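Local structure of type IV pilus biogenesis protein PilB (Streptococcus sanguinis, 7B7P) at residues L91-F95 against K145-I149; Q135-K139 against W421-P426; F219-A223 against G254-D260. The protein serves as a minor type IV pilin that joins a pilin module to a von Willebrand factor A-like module and acts directly in adhesion. All coordinates share one frame; numbering follows the deposited sequence.

Contact 1: L91-F95 against K145-I149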
loop_
_atom_site.group_PDB
_atom_site.type_symbol
_atom_site.label_atom_id
_atom_site.label_comp_id
_atom_site.label_asym_id
_atom_site.label_seq_id
_atom_site.Cartn_x
_atom_site.Cartn_y
_atom_site.Cartn_z
ATOM N N LEU A 91 17.054 -2.876 -34.712
ATOM C CA LEU A 91 17.677 -3.051 -33.409
ATOM C C LEU A 91 16.726 -3.704 -32.409
ATOM O O LEU A 91 15.504 -3.578 -32.515
ATOM C CB LEU A 91 18.151 -1.700 -32.868
ATOM C CG LEU A 91 19.269 -1.026 -33.657
ATOM C CD1 LEU A 91 19.624 0.323 -33.049
ATOM C CD2 LEU A 91 20.478 -1.932 -33.684
ATOM N N ASP A 92 17.307 -4.409 -31.433
ATOM C CA ASP A 92 16.577 -5.049 -30.338
ATOM C C ASP A 92 17.123 -4.494 -29.022
ATOM O O ASP A 92 18.259 -4.802 -28.637
ATOM C CB ASP A 92 16.722 -6.572 -30.415
ATOM C CG ASP A 92 15.833 -7.317 -29.412
ATOM O OD1 ASP A 92 14.798 -6.757 -28.978
ATOM O OD2 ASP A 92 16.163 -8.481 -29.077
ATOM N N LEU A 93 16.318 -3.679 -28.335
ATOM C CA LEU A 93 16.729 -2.986 -27.118
ATOM C C LEU A 93 15.889 -3.465 -25.941
ATOM O O LEU A 93 14.658 -3.383 -25.981
ATOM C CB LEU A 93 16.589 -1.476 -27.289
ATOM C CG LEU A 93 16.629 -0.676 -25.996
ATOM C CD1 LEU A 93 18.014 -0.768 -25.347
ATOM C CD2 LEU A 93 16.247 0.770 -26.277
ATOM N N GLU A 94 16.547 -3.940 -24.884
ATOM C CA GLU A 94 15.831 -4.481 -23.738
ATOM C C GLU A 94 16.533 -4.087 -22.444
ATOM O O GLU A 94 17.763 -4.148 -22.359
ATOM C CB GLU A 94 15.710 -6.010 -23.841
ATOM C CG GLU A 94 15.204 -6.656 -22.558
ATOM C CD GLU A 94 14.881 -8.135 -22.706
ATOM O OE1 GLU A 94 15.308 -8.755 -23.709
ATOM O OE2 GLU A 94 14.205 -8.679 -21.803
ATOM N N PHE A 95 15.746 -3.685 -21.437
ATOM C CA PHE A 95 16.252 -3.340 -20.113
ATOM C C PHE A 95 15.696 -4.296 -19.066
ATOM O O PHE A 95 14.596 -4.830 -19.213
ATOM C CB PHE A 95 15.894 -1.924 -19.707
ATOM C CG PHE A 95 16.213 -0.903 -20.744
ATOM C CD1 PHE A 95 15.333 -0.671 -21.783
ATOM C CD2 PHE A 95 17.404 -0.178 -20.698
ATOM C CE1 PHE A 95 15.621 0.270 -22.753
ATOM C CE2 PHE A 95 17.691 0.770 -21.663
ATOM C CZ PHE A 95 16.795 0.993 -22.692
ATOM N N LYS A 145 8.480 -7.932 -22.818
ATOM C CA LYS A 145 9.926 -7.748 -22.855
ATOM C C LYS A 145 10.409 -6.534 -22.062
ATOM O O LYS A 145 11.354 -6.649 -21.274
ATOM C CB LYS A 145 10.403 -7.628 -24.305
ATOM C CG LYS A 145 11.768 -8.238 -24.542
ATOM C CD LYS A 145 12.330 -7.813 -25.898
ATOM C CE LYS A 145 13.069 -8.956 -26.594
ATOM N NZ LYS A 145 12.138 -10.018 -27.085
ATOM N N GLY A 146 9.827 -5.360 -22.268
ATOM C CA GLY A 146 10.372 -4.200 -21.579
ATOM C C GLY A 146 11.499 -3.542 -22.353
ATOM O O GLY A 146 12.678 -3.860 -22.167
ATOM N N ILE A 147 11.134 -2.600 -23.215
ATOM C CA ILE A 147 11.964 -2.177 -24.328
ATOM C C ILE A 147 12.275 -0.690 -24.261
ATOM O O ILE A 147 12.654 -0.093 -25.256
ATOM C CB ILE A 147 11.294 -2.550 -25.664
ATOM C CG1 ILE A 147 9.786 -2.284 -25.603
ATOM C CG2 ILE A 147 11.542 -4.006 -25.984
ATOM C CD1 ILE A 147 9.400 -0.852 -25.862
ATOM N N ALA A 148 12.099 -0.085 -23.093
ATOM C CA ALA A 148 12.200 1.359 -22.973
ATOM C C ALA A 148 12.251 1.721 -21.500
ATOM O O ALA A 148 11.911 0.913 -20.633
ATOM C CB ALA A 148 11.024 2.059 -23.654
ATOM N N ILE A 149 12.673 2.950 -21.232
ATOM C CA ILE A 149 12.834 3.465 -19.880
ATOM C C ILE A 149 12.235 4.864 -19.824
ATOM O O ILE A 149 12.271 5.616 -20.804
ATOM C CB ILE A 149 14.332 3.500 -19.436
ATOM C CG1 ILE A 149 14.790 2.174 -18.818
ATOM C CG2 ILE A 149 14.613 4.641 -18.488
ATOM C CD1 ILE A 149 16.314 2.032 -18.719
#

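Contact 2: Q135-K139 against W421-P426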
loop_
_atom_site.group_PDB
_atom_site.type_symbol
_atom_site.label_atom_id
_atom_site.label_comp_id
_atom_site.label_asym_id
_atom_site.label_seq_id
_atom_site.Cartn_x
_atom_site.Cartn_y
_atom_site.Cartn_z
ATOM N N GLN A 135 15.085 4.048 -6.319
ATOM C CA GLN A 135 13.715 4.121 -6.811
ATOM C C GLN A 135 13.703 3.725 -8.281
ATOM O O GLN A 135 13.605 4.559 -9.179
ATOM C CB GLN A 135 13.138 5.510 -6.593
ATOM C CG GLN A 135 13.061 5.886 -5.150
ATOM C CD GLN A 135 13.374 7.340 -4.919
ATOM O OE1 GLN A 135 13.306 8.166 -5.837
ATOM N NE2 GLN A 135 13.719 7.670 -3.679
ATOM N N VAL A 136 13.810 2.415 -8.498
ATOM C CA VAL A 136 13.726 1.788 -9.808
ATOM C C VAL A 136 12.515 0.865 -9.788
ATOM O O VAL A 136 12.378 0.039 -8.883
ATOM C CB VAL A 136 15.017 1.019 -10.149
ATOM C CG1 VAL A 136 15.235 -0.125 -9.162
ATOM C CG2 VAL A 136 14.985 0.506 -11.577
ATOM N N PHE A 137 11.630 1.029 -10.766
ATOM C CA PHE A 137 10.341 0.358 -10.782
ATOM C C PHE A 137 10.125 -0.246 -12.150
ATOM O O PHE A 137 10.683 0.219 -13.147
ATOM C CB PHE A 137 9.194 1.323 -10.466
ATOM C CG PHE A 137 9.466 2.204 -9.290
ATOM C CD1 PHE A 137 9.214 1.763 -8.005
ATOM C CD2 PHE A 137 9.997 3.469 -9.463
ATOM C CE1 PHE A 137 9.472 2.577 -6.909
ATOM C CE2 PHE A 137 10.257 4.287 -8.373
ATOM C CZ PHE A 137 9.997 3.838 -7.100
ATOM N N SER A 138 9.312 -1.291 -12.188
ATOM C CA SER A 138 8.987 -1.955 -13.434
ATOM C C SER A 138 7.499 -1.818 -13.706
ATOM O O SER A 138 6.670 -2.056 -12.818
ATOM C CB SER A 138 9.379 -3.423 -13.402
ATOM O OG SER A 138 8.774 -4.090 -14.487
ATOM N N LYS A 139 7.173 -1.419 -14.934
ATOM C CA LYS A 139 5.809 -1.385 -15.436
ATOM C C LYS A 139 5.654 -2.348 -16.602
ATOM O O LYS A 139 4.916 -2.080 -17.547
ATOM C CB LYS A 139 5.420 0.033 -15.844
ATOM C CG LYS A 139 5.186 0.929 -14.656
ATOM C CD LYS A 139 4.455 2.210 -15.025
ATOM C CE LYS A 139 3.732 2.773 -13.812
ATOM N NZ LYS A 139 3.231 4.146 -14.038
ATOM N N TRP A 421 4.987 6.525 -5.467
ATOM C CA TRP A 421 5.912 6.547 -6.596
ATOM C C TRP A 421 5.268 5.977 -7.850
ATOM O O TRP A 421 5.377 6.556 -8.937
ATOM C CB TRP A 421 7.184 5.771 -6.240
ATOM C CG TRP A 421 8.162 6.650 -5.576
ATOM C CD1 TRP A 421 8.512 6.661 -4.247
ATOM C CD2 TRP A 421 8.894 7.703 -6.195
ATOM N NE1 TRP A 421 9.431 7.660 -4.008
ATOM C CE2 TRP A 421 9.682 8.313 -5.191
ATOM C CE3 TRP A 421 8.970 8.190 -7.510
ATOM C CZ2 TRP A 421 10.533 9.383 -5.466
ATOM C CZ3 TRP A 421 9.814 9.256 -7.779
ATOM C CH2 TRP A 421 10.585 9.840 -6.763
ATOM N N PHE A 422 4.562 4.861 -7.711
ATOM C CA PHE A 422 4.043 4.162 -8.879
ATOM C C PHE A 422 2.941 4.945 -9.575
ATOM O O PHE A 422 2.757 4.801 -10.792
ATOM C CB PHE A 422 3.528 2.794 -8.460
ATOM C CG PHE A 422 3.891 1.707 -9.400
ATOM C CD1 PHE A 422 3.154 1.502 -10.550
ATOM C CD2 PHE A 422 4.973 0.878 -9.130
ATOM C CE1 PHE A 422 3.491 0.481 -11.432
ATOM C CE2 PHE A 422 5.320 -0.146 -10.001
ATOM C CZ PHE A 422 4.578 -0.347 -11.155
ATOM N N VAL A 423 2.192 5.758 -8.831
ATOM C CA VAL A 423 1.062 6.468 -9.422
ATOM C C VAL A 423 1.482 7.831 -9.972
ATOM O O VAL A 423 0.919 8.297 -10.970
ATOM C CB VAL A 423 -0.092 6.589 -8.404
ATOM C CG1 VAL A 423 0.180 7.706 -7.365
ATOM C CG2 VAL A 423 -1.421 6.797 -9.129
ATOM N N SER A 424 2.483 8.470 -9.359
ATOM C CA SER A 424 3.098 9.626 -9.991
ATOM C C SER A 424 3.843 9.241 -11.265
ATOM O O SER A 424 4.116 10.105 -12.105
ATOM C CB SER A 424 4.040 10.324 -9.011
ATOM O OG SER A 424 3.508 10.340 -7.692
ATOM N N GLY A 425 4.140 7.960 -11.450
ATOM C CA GLY A 425 4.922 7.518 -12.579
ATOM C C GLY A 425 4.277 7.788 -13.923
ATOM O O GLY A 425 3.144 8.269 -14.024
ATOM N N PRO A 426 5.004 7.471 -14.997
ATOM C CA PRO A 426 4.554 7.679 -16.382
ATOM C C PRO A 426 3.295 6.890 -16.733
ATOM O O PRO A 426 3.335 5.663 -16.671
ATOM C CB PRO A 426 5.749 7.191 -17.213
ATOM C CG PRO A 426 6.913 7.249 -16.266
ATOM C CD PRO A 426 6.366 6.917 -14.929
#

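Contact 3: F219-A223 against G254-D260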
loop_
_atom_site.group_PDB
_atom_site.type_symbol
_atom_site.label_atom_id
_atom_site.label_comp_id
_atom_site.label_asym_id
_atom_site.label_seq_id
_atom_site.Cartn_x
_atom_site.Cartn_y
_atom_site.Cartn_z
ATOM N N PHE A 219 -12.050 1.149 18.275
ATOM C CA PHE A 219 -13.257 0.344 18.279
ATOM C C PHE A 219 -13.104 -0.728 19.331
ATOM O O PHE A 219 -12.011 -1.254 19.548
ATOM C CB PHE A 219 -13.564 -0.294 16.902
ATOM C CG PHE A 219 -12.646 -1.444 16.528
ATOM C CD1 PHE A 219 -12.964 -2.746 16.884
ATOM C CD2 PHE A 219 -11.479 -1.210 15.795
ATOM C CE1 PHE A 219 -12.129 -3.802 16.547
ATOM C CE2 PHE A 219 -10.637 -2.260 15.434
ATOM C CZ PHE A 219 -10.964 -3.557 15.809
ATOM N N SER A 220 -14.209 -1.029 19.986
ATOM C CA SER A 220 -14.292 -2.204 20.822
ATOM C C SER A 220 -15.705 -2.735 20.690
ATOM O O SER A 220 -16.061 -3.289 19.645
ATOM C CB SER A 220 -13.928 -1.881 22.274
ATOM O OG SER A 220 -14.767 -0.862 22.790
ATOM N N THR A 221 -16.503 -2.609 21.751
ATOM C CA THR A 221 -17.918 -2.935 21.643
ATOM C C THR A 221 -18.557 -2.163 20.491
ATOM O O THR A 221 -19.404 -2.689 19.759
ATOM C CB THR A 221 -18.606 -2.640 22.972
ATOM O OG1 THR A 221 -18.075 -3.524 23.973
ATOM C CG2 THR A 221 -20.126 -2.857 22.872
ATOM N N SER A 222 -18.119 -0.932 20.288
ATOM C CA SER A 222 -18.516 -0.150 19.139
ATOM C C SER A 222 -17.405 0.868 18.902
ATOM O O SER A 222 -16.454 0.962 19.677
ATOM C CB SER A 222 -19.899 0.477 19.363
ATOM O OG SER A 222 -19.791 1.653 20.128
ATOM N N ALA A 223 -17.516 1.608 17.812
ATOM C CA ALA A 223 -16.409 2.430 17.349
ATOM C C ALA A 223 -16.550 3.862 17.858
ATOM O O ALA A 223 -17.642 4.326 18.190
ATOM C CB ALA A 223 -16.323 2.410 15.808
ATOM N N GLY A 254 -14.339 -3.338 26.662
ATOM C CA GLY A 254 -15.311 -3.820 25.685
ATOM C C GLY A 254 -14.881 -5.072 24.929
ATOM O O GLY A 254 -13.865 -5.711 25.219
ATOM N N VAL A 255 -15.697 -5.421 23.929
ATOM C CA VAL A 255 -15.461 -6.577 23.065
ATOM C C VAL A 255 -14.907 -6.106 21.716
ATOM O O VAL A 255 -14.352 -5.012 21.615
ATOM C CB VAL A 255 -16.753 -7.401 22.904
ATOM C CG1 VAL A 255 -17.027 -8.183 24.178
ATOM C CG2 VAL A 255 -17.934 -6.483 22.560
ATOM N N THR A 256 -15.038 -6.917 20.666
ATOM C CA THR A 256 -14.323 -6.677 19.412
ATOM C C THR A 256 -15.319 -6.605 18.256
ATOM O O THR A 256 -15.841 -7.632 17.813
ATOM C CB THR A 256 -13.267 -7.774 19.191
ATOM O OG1 THR A 256 -12.427 -7.860 20.353
ATOM C CG2 THR A 256 -12.392 -7.483 17.954
ATOM N N ASN A 257 -15.558 -5.394 17.749
ATOM C CA ASN A 257 -16.552 -5.119 16.710
ATOM C C ASN A 257 -15.814 -4.463 15.548
ATOM O O ASN A 257 -15.934 -3.251 15.320
ATOM C CB ASN A 257 -17.673 -4.224 17.244
ATOM C CG ASN A 257 -18.863 -4.076 16.267
ATOM O OD1 ASN A 257 -18.744 -4.381 15.082
ATOM N ND2 ASN A 257 -20.014 -3.605 16.780
ATOM N N PRO A 258 -15.020 -5.231 14.805
ATOM C CA PRO A 258 -14.212 -4.624 13.737
ATOM C C PRO A 258 -15.043 -4.001 12.621
ATOM O O PRO A 258 -14.633 -2.985 12.038
ATOM C CB PRO A 258 -13.356 -5.803 13.234
ATOM C CG PRO A 258 -14.170 -7.019 13.540
ATOM C CD PRO A 258 -14.923 -6.709 14.814
ATOM N N GLY A 259 -16.205 -4.570 12.306
ATOM C CA GLY A 259 -17.070 -3.940 11.319
ATOM C C GLY A 259 -17.375 -2.486 11.640
ATOM O O GLY A 259 -17.292 -1.612 10.767
ATOM N N ASP A 260 -17.724 -2.191 12.906
ATOM C CA ASP A 260 -18.053 -0.801 13.222
ATOM C C ASP A 260 -16.812 0.080 13.129
ATOM O O ASP A 260 -16.880 1.207 12.619
ATOM C CB ASP A 260 -18.728 -0.681 14.598
ATOM C CG ASP A 260 -19.568 0.617 14.740
ATOM O OD1 ASP A 260 -20.000 1.195 13.725
ATOM O OD2 ASP A 260 -19.771 1.094 15.877
#

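Contact 1: L91-F95 against K145-I149
Gly146 O is met twice from Glu94-Phe95: Phe95 N donates a hydrogen bond of 3.2 Å to it, nearly straight at 168°, and Glu94 CA adds a weaker C-H...O contact to the same oxygen at 3.6 Å. Glycine suits this place because its positive phi (87°) carries no penalty without a side chain. One residue on, the contact is reciprocated, as Ile147 CA lies 3.4 Å from Leu93 O and offers its hydrogen. Leu36 on the adjoining strand is paired with two residues, Ile147 and Ala148, a classic beta bulge where strand 148-152 begins.

Phe95 sets its ring edge against the backbone of the bulge. With CG beside the backbone N (chi1 -49°), CD1 lies 3.5 Å from Ala148 N, while Ile149 CD1 lies over one face in a CH-pi contact whose spacing is doubtful. Val23 of helix 9-27 also touches Phe95, so an aromatic side chain fits this buried place where the edge of the three-stranded sheet meets the six-stranded sheet.

Towards the surface, Lys145 crosses Glu94 at about a right angle, its CG 3.6 Å from Glu94 CD. The lysine chain bends in its outer half, and NZ stops 4.6 Å from Asp92 OD1 and 4.8 Å from Glu94 OE1. Neither pair is a salt bridge; the carboxylates probably attract the ammonium at longer range, and hydrogen bonding between these segments is left to the backbone.

Contact 2: Q135-K139 against W421-P426
Lys139 points its CB toward Trp421-Pro426, and from there the extended side chain runs antiparallel alongside that of Phe422. CG lies 3.7 Å from Phe422 CE1; CD passes between that ring and Pro426 O; CE comes to 3.3 Å from Phe422 CE1. At the tip, NZ donates to Pro426 O at 3.0 Å, standing 55° out of the plane of that group, and more weakly to the carbonyl of Phe422. Lysine suits the place: its methylenes lie along an aromatic ring while its ammonium reaches oxygens where a helix runs out, whose dipole would probably welcome positive charge. Pro426, the last residue, probably carries a carboxylate, which would add to the attraction; Lys40 also bonds to its O.

Helix 402-424, probably the last helix of the von Willebrand factor A-like module, packs here against strand 136-139, an outermost strand of the six-stranded sheet of the pilin module. Strand 32-36 is its parallel neighbour, and Phe34 there stacks on Phe137.

Phe137 packs its CZ 3.5 Å from Trp421 CB; flat apolar rings suit both places, filling the layer between helix end and edge strand. The phenyl and the indole five-membered ring are 23° from parallel, but slid so far apart that they barely overlap. Gln135 lays its CG over a face of the indole, and Ser138 O approaches the edge of the Phe422 ring near its plane, 3.2 Å from CZ.

Contact 3: F219-A223 against G254-D260
The backbones of Ser220-Thr221 and Val255-Thr256 run close together, their CA atoms 4.7 Å apart between Ser220 and Thr256, and Ala223 approaches Asp260 at the start of the helix. Thr221 sets its hydroxyl beside its own backbone N (chi1 -65°), where OG1 accepts from Val255 N at 3.0 Å. Gly254, with no side chain, leaves room for that hydroxyl next to its CA.

Asn257 uses both ends of its amide. ND2 donates to Thr221 O at 3.2 Å, with the acceptor almost in the amide plane, while OD1 caps the helix by accepting from Asp260 N at 3.3 Å. An asparagine is apt at this N-cap because it can accept from the helix and donate to the loop at once. Asp260 in turn takes Ala223 N on OD2 at 3.0 Å, the donor standing above the carboxylate plane; its OD1 makes a salt bridge with Arg263, so each oxygen of the buried carboxylate has a partner.

Phe219 presents a ring face to Pro258 CA, 4.0 Å from the centroid, and its edge to Thr256 CG2. The side chain of Thr256 is also about 3 Å from the bound magnesium ion, consistent with the threonine of a metal-ion-dependent adhesion site (MIDAS).

Around this junction, strand 162-169 touches Phe219 and Thr256, strand 289-291 touches Val255, Asn257 and Asp260, and helix 341-358 lies against Asn257, Pro258 and Asp260 through Ser347 and Tyr350.

In the fold
Contact 1 lies within the pilin module; contact 2 probably joins the two modules, and both reach the same six-stranded sheet, with centres about 17 Å apart and nearest atoms about 7 Å apart. Their segments alternate along the chain. Contact 3 lies in the von Willebrand factor A-like module, its centre about 52 Å from that of contact 1, on the other side of the chain's centre, and about 38 Å from that of contact 2. Contact 2 brings together segments 282 residues apart, with all of contact 3 falling between them in sequence. Only contact 3 adjoins the magnesium site: the side chain of Thr256 is about 5 Å from that of Asp284 and about 6 Å from that of Ser173, both magnesium-binding residues.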